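Local coordinates for protein glycosyl transferase family 8 (Streptococcus pneumoniae, PDB 5GVV) that transfers galactose from UDP-galactose to the terminal glucose of the already glycosylated serine-rich repeat protein PsrP, with manganese at its nucleotide site, at residues E46-S49 / Q50-Y54; D114-D117 / L118-D122; R244-W247 / W248-L252; M253-S256 / V257-N260; T310-N314 / E315-L319. All coordinates share one frame; numbering follows the deposited sequence.

Interaction 1 (E46-S49 / Q50-Y54); sequences EWFS and QIRIY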
# COMPACT_ATOMS: atom_id res chain seq x y z
N GLU A 46 8.74 10.03 4.57
CA GLU A 46 8.13 9.59 5.83
C GLU A 46 8.18 8.07 5.97
O GLU A 46 8.36 7.55 7.08
CB GLU A 46 6.67 10.05 5.91
CG GLU A 46 6.48 11.55 6.14
CD GLU A 46 6.48 12.34 4.85
OE1 GLU A 46 6.75 11.77 3.78
OE2 GLU A 46 6.20 13.56 4.91
N TRP A 47 8.01 7.37 4.86
CA TRP A 47 8.09 5.92 4.86
C TRP A 47 9.50 5.49 5.24
O TRP A 47 9.68 4.64 6.12
CB TRP A 47 7.69 5.35 3.50
CG TRP A 47 7.67 3.84 3.45
CD1 TRP A 47 6.63 3.01 3.79
CD2 TRP A 47 8.74 2.98 3.06
NE1 TRP A 47 6.99 1.69 3.62
CE2 TRP A 47 8.29 1.65 3.17
CE3 TRP A 47 10.05 3.21 2.62
CZ2 TRP A 47 9.10 0.55 2.86
CZ3 TRP A 47 10.85 2.12 2.30
CH2 TRP A 47 10.37 0.81 2.43
N PHE A 48 10.49 6.09 4.60
CA PHE A 48 11.89 5.78 4.88
C PHE A 48 12.27 6.05 6.33
O PHE A 48 12.94 5.22 6.95
CB PHE A 48 12.81 6.58 3.96
CG PHE A 48 13.11 5.90 2.67
CD1 PHE A 48 14.10 4.92 2.60
CD2 PHE A 48 12.43 6.24 1.51
CE1 PHE A 48 14.39 4.28 1.41
CE2 PHE A 48 12.71 5.61 0.31
CZ PHE A 48 13.70 4.63 0.26
N SER A 49 11.85 7.19 6.88
CA SER A 49 12.17 7.53 8.26
C SER A 49 11.77 6.46 9.27
O SER A 49 12.57 6.06 10.12
CB SER A 49 11.57 8.88 8.65
OG SER A 49 12.19 9.93 7.94
N GLN A 50 10.53 5.98 9.17
CA GLN A 50 10.02 4.99 10.11
C GLN A 50 10.68 3.62 9.95
O GLN A 50 11.09 3.00 10.94
CB GLN A 50 8.50 4.84 9.97
CG GLN A 50 7.90 3.90 11.02
CD GLN A 50 8.08 4.42 12.43
OE1 GLN A 50 7.42 5.38 12.84
NE2 GLN A 50 8.98 3.81 13.19
N ILE A 51 10.76 3.15 8.71
CA ILE A 51 11.30 1.82 8.46
C ILE A 51 12.79 1.80 8.80
O ILE A 51 13.32 0.78 9.26
CB ILE A 51 11.08 1.41 6.99
CG1 ILE A 51 9.60 1.49 6.62
CG2 ILE A 51 11.61 0.00 6.73
CD1 ILE A 51 8.69 0.73 7.56
N ARG A 52 13.47 2.93 8.59
CA ARG A 52 14.89 3.04 8.91
C ARG A 52 15.14 2.79 10.39
O ARG A 52 16.11 2.14 10.76
CB ARG A 52 15.44 4.42 8.51
CG ARG A 52 16.90 4.65 8.92
CD ARG A 52 17.42 5.98 8.40
NE ARG A 52 17.42 6.02 6.94
CZ ARG A 52 16.73 6.90 6.22
NH1 ARG A 52 16.00 7.84 6.82
NH2 ARG A 52 16.78 6.85 4.90
N ILE A 53 14.25 3.31 11.24
CA ILE A 53 14.31 3.05 12.67
C ILE A 53 14.20 1.56 12.98
O ILE A 53 14.93 1.04 13.84
CB ILE A 53 13.19 3.79 13.43
CG1 ILE A 53 13.41 5.30 13.34
CG2 ILE A 53 13.13 3.34 14.88
CD1 ILE A 53 12.31 6.13 14.00
N TYR A 54 13.30 0.87 12.30
CA TYR A 54 13.14 -0.57 12.49
C TYR A 54 14.44 -1.29 12.17
O TYR A 54 14.91 -2.14 12.94
CB TYR A 54 12.03 -1.13 11.59
CG TYR A 54 10.65 -0.58 11.89
CD1 TYR A 54 10.35 -0.04 13.14
CD2 TYR A 54 9.65 -0.61 10.93
CE1 TYR A 54 9.09 0.46 13.42
CE2 TYR A 54 8.39 -0.10 11.20
CZ TYR A 54 8.12 0.43 12.44
OH TYR A 54 6.85 0.92 12.70
O HOH W 1 13.97 9.81 5.09
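Trp-47 and Ile-51 meet one turn apart on helix 45-57, the crossover helix of a beta-alpha-beta unit in the GT-A domain, between strands 34-40 and 61-66. From Ile-51 CB the first torsion (chi1 -55°) sends CG1 back along the helix beside the backbone N, so that it passes Trp-47 O and settles over the middle of the indole, 3.9 Å from the centroid of its six-membered ring. This is a CH-pi contact, with Ile-51 CG1 only 19° off the ring normal and 3.7 Å from Trp-47 CE2. Beyond it, CD1 reaches Trp-255 of helix 255-263. The indole itself is held by a hydrogen bond from NE1 to Glu-21, which fixes the face that Ile-51 meets. One helix position further on, the chain of Arg-52 bends at chi3 and its guanidinium comes back beside Phe-48, the two planes 14° apart, while NE is bonded to Leu-62 O on strand 61-66. Glu-46 leaves this turn for a salt bridge with Arg-244 of the second subunit. At the outer side of the helix a water links Ser-49 OG and Arg-52 NH1 through two weak bonds, the second 3.3 Å long and in the guanidinium plane.

Interaction 2 (D114-D117 / L118-D122); sequences DLTD and LFELD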
# COMPACT_ATOMS: atom_id res chain seq x y z
N ASP A 114 16.69 -18.00 7.35
CA ASP A 114 18.04 -17.46 7.45
C ASP A 114 18.79 -17.62 6.13
O ASP A 114 18.88 -18.73 5.60
CB ASP A 114 18.79 -18.22 8.56
CG ASP A 114 20.14 -17.62 8.91
OD1 ASP A 114 20.71 -16.84 8.11
OD2 ASP A 114 20.64 -17.94 10.00
N LEU A 115 19.33 -16.52 5.62
CA LEU A 115 20.07 -16.54 4.35
C LEU A 115 21.59 -16.54 4.54
O LEU A 115 22.33 -16.22 3.60
CB LEU A 115 19.67 -15.36 3.47
CG LEU A 115 18.21 -15.24 3.04
CD1 LEU A 115 18.00 -14.03 2.15
CD2 LEU A 115 17.75 -16.51 2.33
N THR A 116 22.06 -16.90 5.73
CA THR A 116 23.49 -16.85 6.07
C THR A 116 24.40 -17.48 5.01
O THR A 116 25.37 -16.86 4.57
CB THR A 116 23.78 -17.51 7.44
OG1 THR A 116 23.13 -16.76 8.48
CG2 THR A 116 25.27 -17.54 7.71
N ASP A 117 24.06 -18.70 4.59
CA ASP A 117 24.84 -19.44 3.59
C ASP A 117 24.92 -18.68 2.26
O ASP A 117 25.92 -18.78 1.54
CB ASP A 117 24.21 -20.82 3.34
CG ASP A 117 24.26 -21.71 4.56
OD1 ASP A 117 25.12 -21.48 5.43
OD2 ASP A 117 23.44 -22.66 4.64
N LEU A 118 23.86 -17.94 1.94
CA LEU A 118 23.82 -17.14 0.72
C LEU A 118 24.68 -15.88 0.85
O LEU A 118 25.41 -15.52 -0.07
CB LEU A 118 22.38 -16.77 0.37
CG LEU A 118 22.18 -15.78 -0.79
CD1 LEU A 118 22.83 -16.31 -2.05
CD2 LEU A 118 20.71 -15.49 -1.03
N PHE A 119 24.58 -15.23 2.01
CA PHE A 119 25.37 -14.04 2.31
C PHE A 119 26.87 -14.35 2.26
O PHE A 119 27.68 -13.51 1.86
CB PHE A 119 25.02 -13.52 3.70
CG PHE A 119 23.68 -12.84 3.80
CD1 PHE A 119 23.28 -11.91 2.84
CD2 PHE A 119 22.83 -13.12 4.86
CE1 PHE A 119 22.04 -11.28 2.93
CE2 PHE A 119 21.59 -12.49 4.96
CZ PHE A 119 21.20 -11.57 4.00
N GLU A 120 27.23 -15.56 2.68
CA GLU A 120 28.63 -15.94 2.86
C GLU A 120 29.23 -16.67 1.67
O GLU A 120 30.36 -17.15 1.74
CB GLU A 120 28.78 -16.82 4.10
CG GLU A 120 28.57 -16.12 5.43
CD GLU A 120 28.64 -17.08 6.60
OE1 GLU A 120 28.71 -18.31 6.36
OE2 GLU A 120 28.62 -16.61 7.76
N LEU A 121 28.46 -16.80 0.58
CA LEU A 121 28.96 -17.49 -0.60
C LEU A 121 30.17 -16.76 -1.16
O LEU A 121 30.18 -15.53 -1.23
CB LEU A 121 27.87 -17.62 -1.66
CG LEU A 121 28.29 -18.31 -2.96
CD1 LEU A 121 28.80 -19.72 -2.68
CD2 LEU A 121 27.15 -18.35 -3.95
N ASP A 122 31.21 -17.51 -1.54
CA ASP A 122 32.38 -16.91 -2.16
C ASP A 122 32.21 -16.88 -3.67
O ASP A 122 32.02 -17.92 -4.31
CB ASP A 122 33.65 -17.68 -1.78
CG ASP A 122 34.92 -16.87 -2.00
OD1 ASP A 122 34.87 -15.84 -2.72
OD2 ASP A 122 35.98 -17.25 -1.46
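Phe-119 folds its ring back over Leu-115, bringing CE2 to 3.8 Å from Leu-115 CB. Leu-115 CB sits off-centre over the Phe-119 ring, 4.2 Å from its centroid, in a CH-pi contact. With chi1 at -74°, Phe-119 CG lies beside its own backbone N, and this turns the ring toward the start of the short helix 116-119. Next to this pair, Glu-120 and Thr-116 run side by side in the same direction, and the methyl CG2 of Thr-116 comes 3.5 Å from Glu-120 OE2.

Backbone bonds of the turn set these neighbours. Leu-115 occupies the N-cap position, and its O accepts a nearly straight bond from Phe-119 N, 2.9 Å long, as well as a weak one from Leu-118 N. Thr-116 O takes Glu-120 N. Before the helix, Asp-114 closes an Asx turn: its OD1 receives Thr-116 N at 2.7 Å, from above the carboxylate plane. Further out, Leu-118 and Phe-119 pack on Leu-103 of strand 101-105, and Lys-101 NZ binds Phe-119 O and Leu-121 O at the helix end.

The turn is thus two-sided: hydrocarbon and ring face the sheet of the catalytic domain, whereas the carboxylates lie on the outer side. There Asp-117 OD1 and Glu-120 OE1, 4.9 Å apart, probably repel each other mildly.

Interaction 3 (R244-W247 / W248-L252); sequences REVW and WEYSL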
# COMPACT_ATOMS: atom_id res chain seq x y z
N ARG A 244 0.05 -18.80 -2.52
CA ARG A 244 -0.55 -17.47 -2.41
C ARG A 244 -0.64 -17.04 -0.94
O ARG A 244 -0.42 -15.86 -0.61
CB ARG A 244 -1.95 -17.49 -3.03
CG ARG A 244 -2.76 -16.23 -2.79
CD ARG A 244 -4.16 -16.35 -3.37
NE ARG A 244 -4.94 -15.14 -3.10
CZ ARG A 244 -5.09 -14.14 -3.97
NH1 ARG A 244 -4.53 -14.20 -5.17
NH2 ARG A 244 -5.81 -13.08 -3.63
N GLU A 245 -0.97 -17.98 -0.07
CA GLU A 245 -1.15 -17.70 1.36
C GLU A 245 0.12 -17.22 2.06
O GLU A 245 0.06 -16.49 3.06
CB GLU A 245 -1.69 -18.94 2.07
CG GLU A 245 -0.78 -20.16 2.02
CD GLU A 245 -0.91 -20.95 0.73
OE1 GLU A 245 -1.69 -20.56 -0.16
OE2 GLU A 245 -0.22 -21.99 0.62
N VAL A 246 1.28 -17.63 1.54
CA VAL A 246 2.55 -17.23 2.15
C VAL A 246 2.80 -15.73 2.00
O VAL A 246 3.27 -15.07 2.93
CB VAL A 246 3.73 -18.02 1.57
CG1 VAL A 246 5.04 -17.58 2.22
CG2 VAL A 246 3.51 -19.52 1.74
N TRP A 247 2.48 -15.19 0.82
CA TRP A 247 2.69 -13.76 0.58
C TRP A 247 1.83 -12.93 1.51
O TRP A 247 2.30 -11.94 2.08
CB TRP A 247 2.39 -13.37 -0.87
CG TRP A 247 2.78 -11.93 -1.18
CD1 TRP A 247 3.99 -11.48 -1.66
CD2 TRP A 247 1.96 -10.76 -1.00
NE1 TRP A 247 3.97 -10.11 -1.79
CE2 TRP A 247 2.74 -9.64 -1.40
CE3 TRP A 247 0.65 -10.54 -0.56
CZ2 TRP A 247 2.24 -8.33 -1.36
CZ3 TRP A 247 0.16 -9.24 -0.52
CH2 TRP A 247 0.96 -8.15 -0.91
N TRP A 248 0.57 -13.32 1.66
CA TRP A 248 -0.35 -12.58 2.50
C TRP A 248 0.05 -12.63 3.97
O TRP A 248 -0.11 -11.65 4.70
CB TRP A 248 -1.78 -13.07 2.28
CG TRP A 248 -2.32 -12.52 1.00
CD1 TRP A 248 -2.40 -13.16 -0.20
CD2 TRP A 248 -2.79 -11.19 0.78
NE1 TRP A 248 -2.92 -12.32 -1.15
CE2 TRP A 248 -3.17 -11.10 -0.58
CE3 TRP A 248 -2.94 -10.07 1.60
CZ2 TRP A 248 -3.68 -9.92 -1.13
CZ3 TRP A 248 -3.46 -8.90 1.04
CH2 TRP A 248 -3.82 -8.84 -0.31
N GLU A 249 0.58 -13.77 4.40
CA GLU A 249 1.06 -13.94 5.77
C GLU A 249 2.09 -12.87 6.15
O GLU A 249 2.08 -12.35 7.26
CB GLU A 249 1.66 -15.33 5.93
CG GLU A 249 2.18 -15.64 7.32
CD GLU A 249 2.67 -17.07 7.44
OE1 GLU A 249 2.62 -17.62 8.56
OE2 GLU A 249 3.08 -17.65 6.40
N TYR A 250 2.98 -12.54 5.21
CA TYR A 250 3.96 -11.50 5.48
C TYR A 250 3.43 -10.09 5.23
O TYR A 250 3.80 -9.14 5.94
CB TYR A 250 5.25 -11.76 4.71
CG TYR A 250 6.03 -12.92 5.28
CD1 TYR A 250 6.87 -12.75 6.37
CD2 TYR A 250 5.91 -14.19 4.73
CE1 TYR A 250 7.59 -13.81 6.89
CE2 TYR A 250 6.62 -15.26 5.25
CZ TYR A 250 7.45 -15.06 6.33
OH TYR A 250 8.17 -16.12 6.86
N SER A 251 2.55 -9.93 4.24
CA SER A 251 1.96 -8.62 3.96
C SER A 251 1.17 -8.09 5.16
O SER A 251 1.22 -6.89 5.48
CB SER A 251 1.06 -8.69 2.73
OG SER A 251 0.41 -7.44 2.51
N LEU A 252 0.46 -8.99 5.83
CA LEU A 252 -0.41 -8.62 6.95
C LEU A 252 0.29 -8.67 8.30
O LEU A 252 -0.34 -8.46 9.35
CB LEU A 252 -1.65 -9.51 6.95
CG LEU A 252 -2.44 -9.45 5.65
CD1 LEU A 252 -3.47 -10.55 5.58
CD2 LEU A 252 -3.10 -8.09 5.50
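Consecutive tryptophans at the middle of helix 244-251 pack in a T-shaped (edge-to-face) pair. The edge of Trp-247 stands on the face of Trp-248, with the planes at 83° and the centroids of the two six-membered rings 4.9 Å apart. Trp-247 CZ3 is the atom over the centre of the Trp-248 indole, and beside it Trp-247 CE3 comes 3.7 Å from Trp-248 CD2. Different first torsions make this possible: Trp-247 CG is anti to its backbone N (chi1 -173°), whereas Trp-248 CG swings beside its own N, which brings the two rings together.

Ser-251, one turn on, lies over a face of Trp-247. Ser-251 CB is 3.8 Å from the centroid of the six-membered ring of Trp-247, a CH-pi contact offset toward the rim. Arg-244 runs extended alongside Trp-248, its guanidinium tilted 36° from the indole and presenting one face to NE1. Trp-248 NE1 donates a hydrogen bond to Pro-234 O, and the guanidinium is bonded to Ser-239 OG and Asn-236 O, while its NE faces Glu-46 of the second subunit. On another flank, Val-246 CG1 lies 4.1 Å from Tyr-250 CE2, and Tyr-250 OH is bonded to His-30 of helix 17-30.

Trp-247 lies about 10 Å, side chain to ligand, from the manganese ion and from UDP, near the site without belonging to it. Chemically, the cluster combines aromatic packing with satisfied polar groups: each guanidinium nitrogen of Arg-244 and NE1 of Trp-248 has an acceptor, beside buried aromatic rings at the subunit interface.

Interaction 4 (M253-S256 / V257-N260); sequences MDWS and VILN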
# COMPACT_ATOMS: atom_id res chain seq x y z
N MSE A 253 1.59 -8.94 8.28
CA MSE A 253 2.38 -9.00 9.51
C MSE A 253 2.77 -7.58 9.94
O MSE A 253 3.31 -6.81 9.14
CB MSE A 253 3.62 -9.86 9.28
CG MSE A 253 4.47 -10.11 10.51
SE MSE A 253 5.93 -11.35 10.13
CE MSE A 253 4.89 -13.00 10.09
N ASP A 254 2.45 -7.23 11.18
CA ASP A 254 2.88 -5.94 11.73
C ASP A 254 4.39 -5.94 11.89
O ASP A 254 4.99 -6.98 12.12
CB ASP A 254 2.23 -5.69 13.09
CG ASP A 254 0.78 -5.23 12.99
OD1 ASP A 254 0.41 -4.56 12.00
OD2 ASP A 254 0.01 -5.53 13.93
N TRP A 255 5.01 -4.77 11.78
CA TRP A 255 6.45 -4.66 12.02
C TRP A 255 6.75 -4.96 13.48
O TRP A 255 7.84 -5.45 13.82
CB TRP A 255 6.93 -3.25 11.67
CG TRP A 255 7.30 -3.10 10.22
CD1 TRP A 255 6.58 -2.48 9.24
CD2 TRP A 255 8.50 -3.57 9.60
NE1 TRP A 255 7.26 -2.55 8.04
CE2 TRP A 255 8.45 -3.21 8.24
CE3 TRP A 255 9.62 -4.26 10.07
CZ2 TRP A 255 9.48 -3.52 7.34
CZ3 TRP A 255 10.64 -4.57 9.18
CH2 TRP A 255 10.56 -4.20 7.83
N SER A 256 5.78 -4.68 14.35
CA SER A 256 5.90 -4.95 15.78
C SER A 256 6.14 -6.43 16.07
O SER A 256 6.92 -6.77 16.96
CB SER A 256 4.67 -4.45 16.52
OG SER A 256 3.50 -5.09 16.04
N VAL A 257 5.47 -7.31 15.31
CA VAL A 257 5.71 -8.75 15.43
C VAL A 257 7.16 -9.08 15.12
O VAL A 257 7.81 -9.86 15.83
CB VAL A 257 4.81 -9.56 14.47
CG1 VAL A 257 5.25 -11.03 14.44
CG2 VAL A 257 3.36 -9.45 14.88
N ILE A 258 7.68 -8.48 14.05
CA ILE A 258 9.04 -8.74 13.61
C ILE A 258 10.06 -8.25 14.64
O ILE A 258 10.99 -8.97 15.00
CB ILE A 258 9.32 -8.08 12.25
CG1 ILE A 258 8.36 -8.64 11.19
CG2 ILE A 258 10.79 -8.27 11.82
CD1 ILE A 258 8.38 -7.89 9.87
N LEU A 259 9.86 -7.02 15.12
CA LEU A 259 10.74 -6.44 16.13
C LEU A 259 10.68 -7.21 17.45
O LEU A 259 11.70 -7.42 18.09
CB LEU A 259 10.39 -4.97 16.34
CG LEU A 259 10.66 -4.06 15.14
CD1 LEU A 259 9.96 -2.72 15.31
CD2 LEU A 259 12.15 -3.86 14.93
N ASN A 260 9.48 -7.63 17.84
CA ASN A 260 9.30 -8.38 19.09
C ASN A 260 10.04 -9.72 19.12
O ASN A 260 10.53 -10.14 20.18
CB ASN A 260 7.82 -8.60 19.39
CG ASN A 260 7.59 -9.53 20.56
OD1 ASN A 260 7.49 -10.74 20.40
ND2 ASN A 260 7.53 -8.96 21.76
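Selenomethionine Met-253 and Ile-258 form the apolar centre, with Met-253 SE 3.8 Å from Ile-258 CG1 and the two side chains crossing at about a right angle. Nearer its backbone, Met-253 CG touches Val-257 CB at 4.0 Å. The selenomethionine chain runs out extended and bends only at chi3 (-75°), which leaves SE rather than the terminal methyl against the isoleucine. On its other flank Ile-258 CD1 rests above one face of the Trp-255 indole, offset toward the rim and 3.8 Å from CE3.

Backbone bonds start the helix around this centre. Asp-254 stands at the N-cap, yet its side chain makes no capping bond within its own chain; its O accepts a weak bond from Val-257 N. Full helical bonding follows, with Leu-259 N to Trp-255 O at 2.9 Å and Asn-260 N to Ser-256 O at 2.8 Å.

The polar edge belongs to the dimer. Asp-254 OD2 accepts from Ser-256 N of the second subunit and OD1 from its Trp-255 N, so this carboxylate meets the first N-H groups of the partner's helix; Ser-256 OG bonds Ser-256 OG of the second subunit.

Helix 255-263 packs here against two others: Trp-255 reaches Glu-21 of helix 17-30 through NE1, and its ring meets that of Tyr-54 of helix 45-57, which Leu-259 also touches.

Interaction 5 (T310-N314 / E315-L319); sequences TNMAN and ELLAL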
# COMPACT_ATOMS: atom_id res chain seq x y z
N THR A 310 6.78 27.09 -8.00
CA THR A 310 6.74 26.51 -9.34
C THR A 310 7.37 25.12 -9.32
O THR A 310 7.77 24.63 -8.26
CB THR A 310 7.50 27.41 -10.34
OG1 THR A 310 7.54 26.79 -11.63
CG2 THR A 310 8.91 27.64 -9.86
N ASN A 311 7.46 24.49 -10.49
CA ASN A 311 8.14 23.20 -10.61
C ASN A 311 9.60 23.32 -10.20
O ASN A 311 10.21 24.37 -10.38
CB ASN A 311 8.07 22.68 -12.05
CG ASN A 311 6.70 22.13 -12.41
OD1 ASN A 311 6.06 21.45 -11.61
ND2 ASN A 311 6.24 22.44 -13.61
N MSE A 312 10.17 22.24 -9.66
CA MSE A 312 11.56 22.29 -9.21
C MSE A 312 12.46 21.42 -10.07
O MSE A 312 12.03 20.39 -10.61
CB MSE A 312 11.67 21.85 -7.75
CG MSE A 312 11.19 22.87 -6.72
SE MSE A 312 11.33 22.05 -4.96
CE MSE A 312 11.02 23.59 -3.82
N ALA A 313 13.72 21.83 -10.20
CA ALA A 313 14.71 21.07 -10.95
C ALA A 313 15.13 19.81 -10.19
O ALA A 313 14.92 19.71 -8.98
CB ALA A 313 15.92 21.93 -11.24
N ASN A 314 15.72 18.86 -10.91
CA ASN A 314 16.16 17.60 -10.31
C ASN A 314 17.12 17.81 -9.14
O ASN A 314 17.11 17.04 -8.19
CB ASN A 314 16.80 16.69 -11.36
CG ASN A 314 15.79 16.07 -12.29
OD1 ASN A 314 14.59 16.05 -12.01
ND2 ASN A 314 16.27 15.54 -13.41
N GLU A 315 17.95 18.85 -9.23
CA GLU A 315 18.90 19.18 -8.17
C GLU A 315 18.21 19.36 -6.82
O GLU A 315 18.75 18.96 -5.79
CB GLU A 315 19.70 20.44 -8.52
CG GLU A 315 20.80 20.23 -9.56
CD GLU A 315 20.29 20.20 -10.99
OE1 GLU A 315 19.09 20.49 -11.20
OE2 GLU A 315 21.09 19.89 -11.90
N LEU A 316 17.02 19.96 -6.84
CA LEU A 316 16.26 20.20 -5.62
C LEU A 316 15.40 18.99 -5.25
O LEU A 316 15.25 18.66 -4.08
CB LEU A 316 15.38 21.45 -5.75
CG LEU A 316 16.12 22.79 -5.90
CD1 LEU A 316 15.13 23.94 -5.91
CD2 LEU A 316 17.12 22.98 -4.78
N LEU A 317 14.82 18.33 -6.26
CA LEU A 317 13.99 17.16 -5.99
C LEU A 317 14.83 16.03 -5.40
O LEU A 317 14.36 15.28 -4.55
CB LEU A 317 13.27 16.69 -7.26
CG LEU A 317 12.25 17.66 -7.85
CD1 LEU A 317 11.58 17.06 -9.09
CD2 LEU A 317 11.20 18.04 -6.82
N ALA A 318 16.08 15.93 -5.84
CA ALA A 318 16.98 14.89 -5.34
C ALA A 318 17.31 15.07 -3.86
O ALA A 318 17.85 14.17 -3.23
CB ALA A 318 18.26 14.86 -6.17
N LEU A 319 16.98 16.24 -3.30
CA LEU A 319 17.21 16.49 -1.88
C LEU A 319 16.35 15.58 -0.99
O LEU A 319 16.57 15.52 0.22
CB LEU A 319 16.95 17.96 -1.54
CG LEU A 319 17.86 19.01 -2.19
CD1 LEU A 319 17.41 20.43 -1.84
CD2 LEU A 319 19.32 18.79 -1.77
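Leu-317 and Met-312 are brought together by their first torsions: Leu-317 has CG beside its backbone N (chi1 -65°), directing the branch back toward the loop before helix 314-317, and selenomethionine Met-312 (chi1 -75°) runs on extended beyond CG. Leu-317 CD2 then comes 3.9 Å from Met-312 CB, while its other methyl, CD1, lies 3.7 Å from Met-312 O. The extended chain crosses Leu-316 at about a right angle; Met-312 CG lies 4.2 Å from Leu-316 CD1, and SE is near Leu-316 CB. Two successive leucines of the first turn therefore share the selenomethionine, one near its root and one further along.

The backbone holds this turn in place. Ala-313, at the N-cap position, has a carbonyl oxygen that accepts twice: Leu-317 N lies in the carbonyl plane at 3.1 Å, and Leu-316 N comes from above that plane at 3.0 Å. Ala-318 N binds Asn-314 O at 2.8 Å, continuing the turn toward the 3-10 segment 318-319. At the outer side Glu-315 bends at chi2, bringing OE1 to 3.5 Å from Ala-313 CB.

The loop follows strand 302-307 of the parallel six-stranded sheet, and Met-312 and Leu-317 both pack on Val-327 of strand 325-328. Leu-317 also touches Phe-238 of the second subunit. What joins the loop and the helix is dispersion between aliphatic groups, supported by main-chain bonds; the side chains across this turn make no hydrogen bond to one another, and its polar groups stay toward the surface.

Overall arrangement
Along the chain the five contacts come in numerical order, each confined to one turn or helix. Interactions 1 and 2 belong to the GT-A domain, on helices 45-57 and 116-119, their centres 26 Å apart. Interactions 3 and 4 adjoin in sequence on helices 244-251 and 255-263, with centres 14 Å apart. Helix 255-263 packs against helix 45-57 through Trp-255, which meets Tyr-54 and Ile-51 of interaction 1. Interaction 5 lies apart, by the parallel sheet that includes strand 302-307, about 40 Å from interaction 2 between centres. Interactions 1, 3 and 4 reach the second subunit, as does interaction 5 through Leu-317, so helices packed around the nucleotide-binding domain also contribute to the dimer interface.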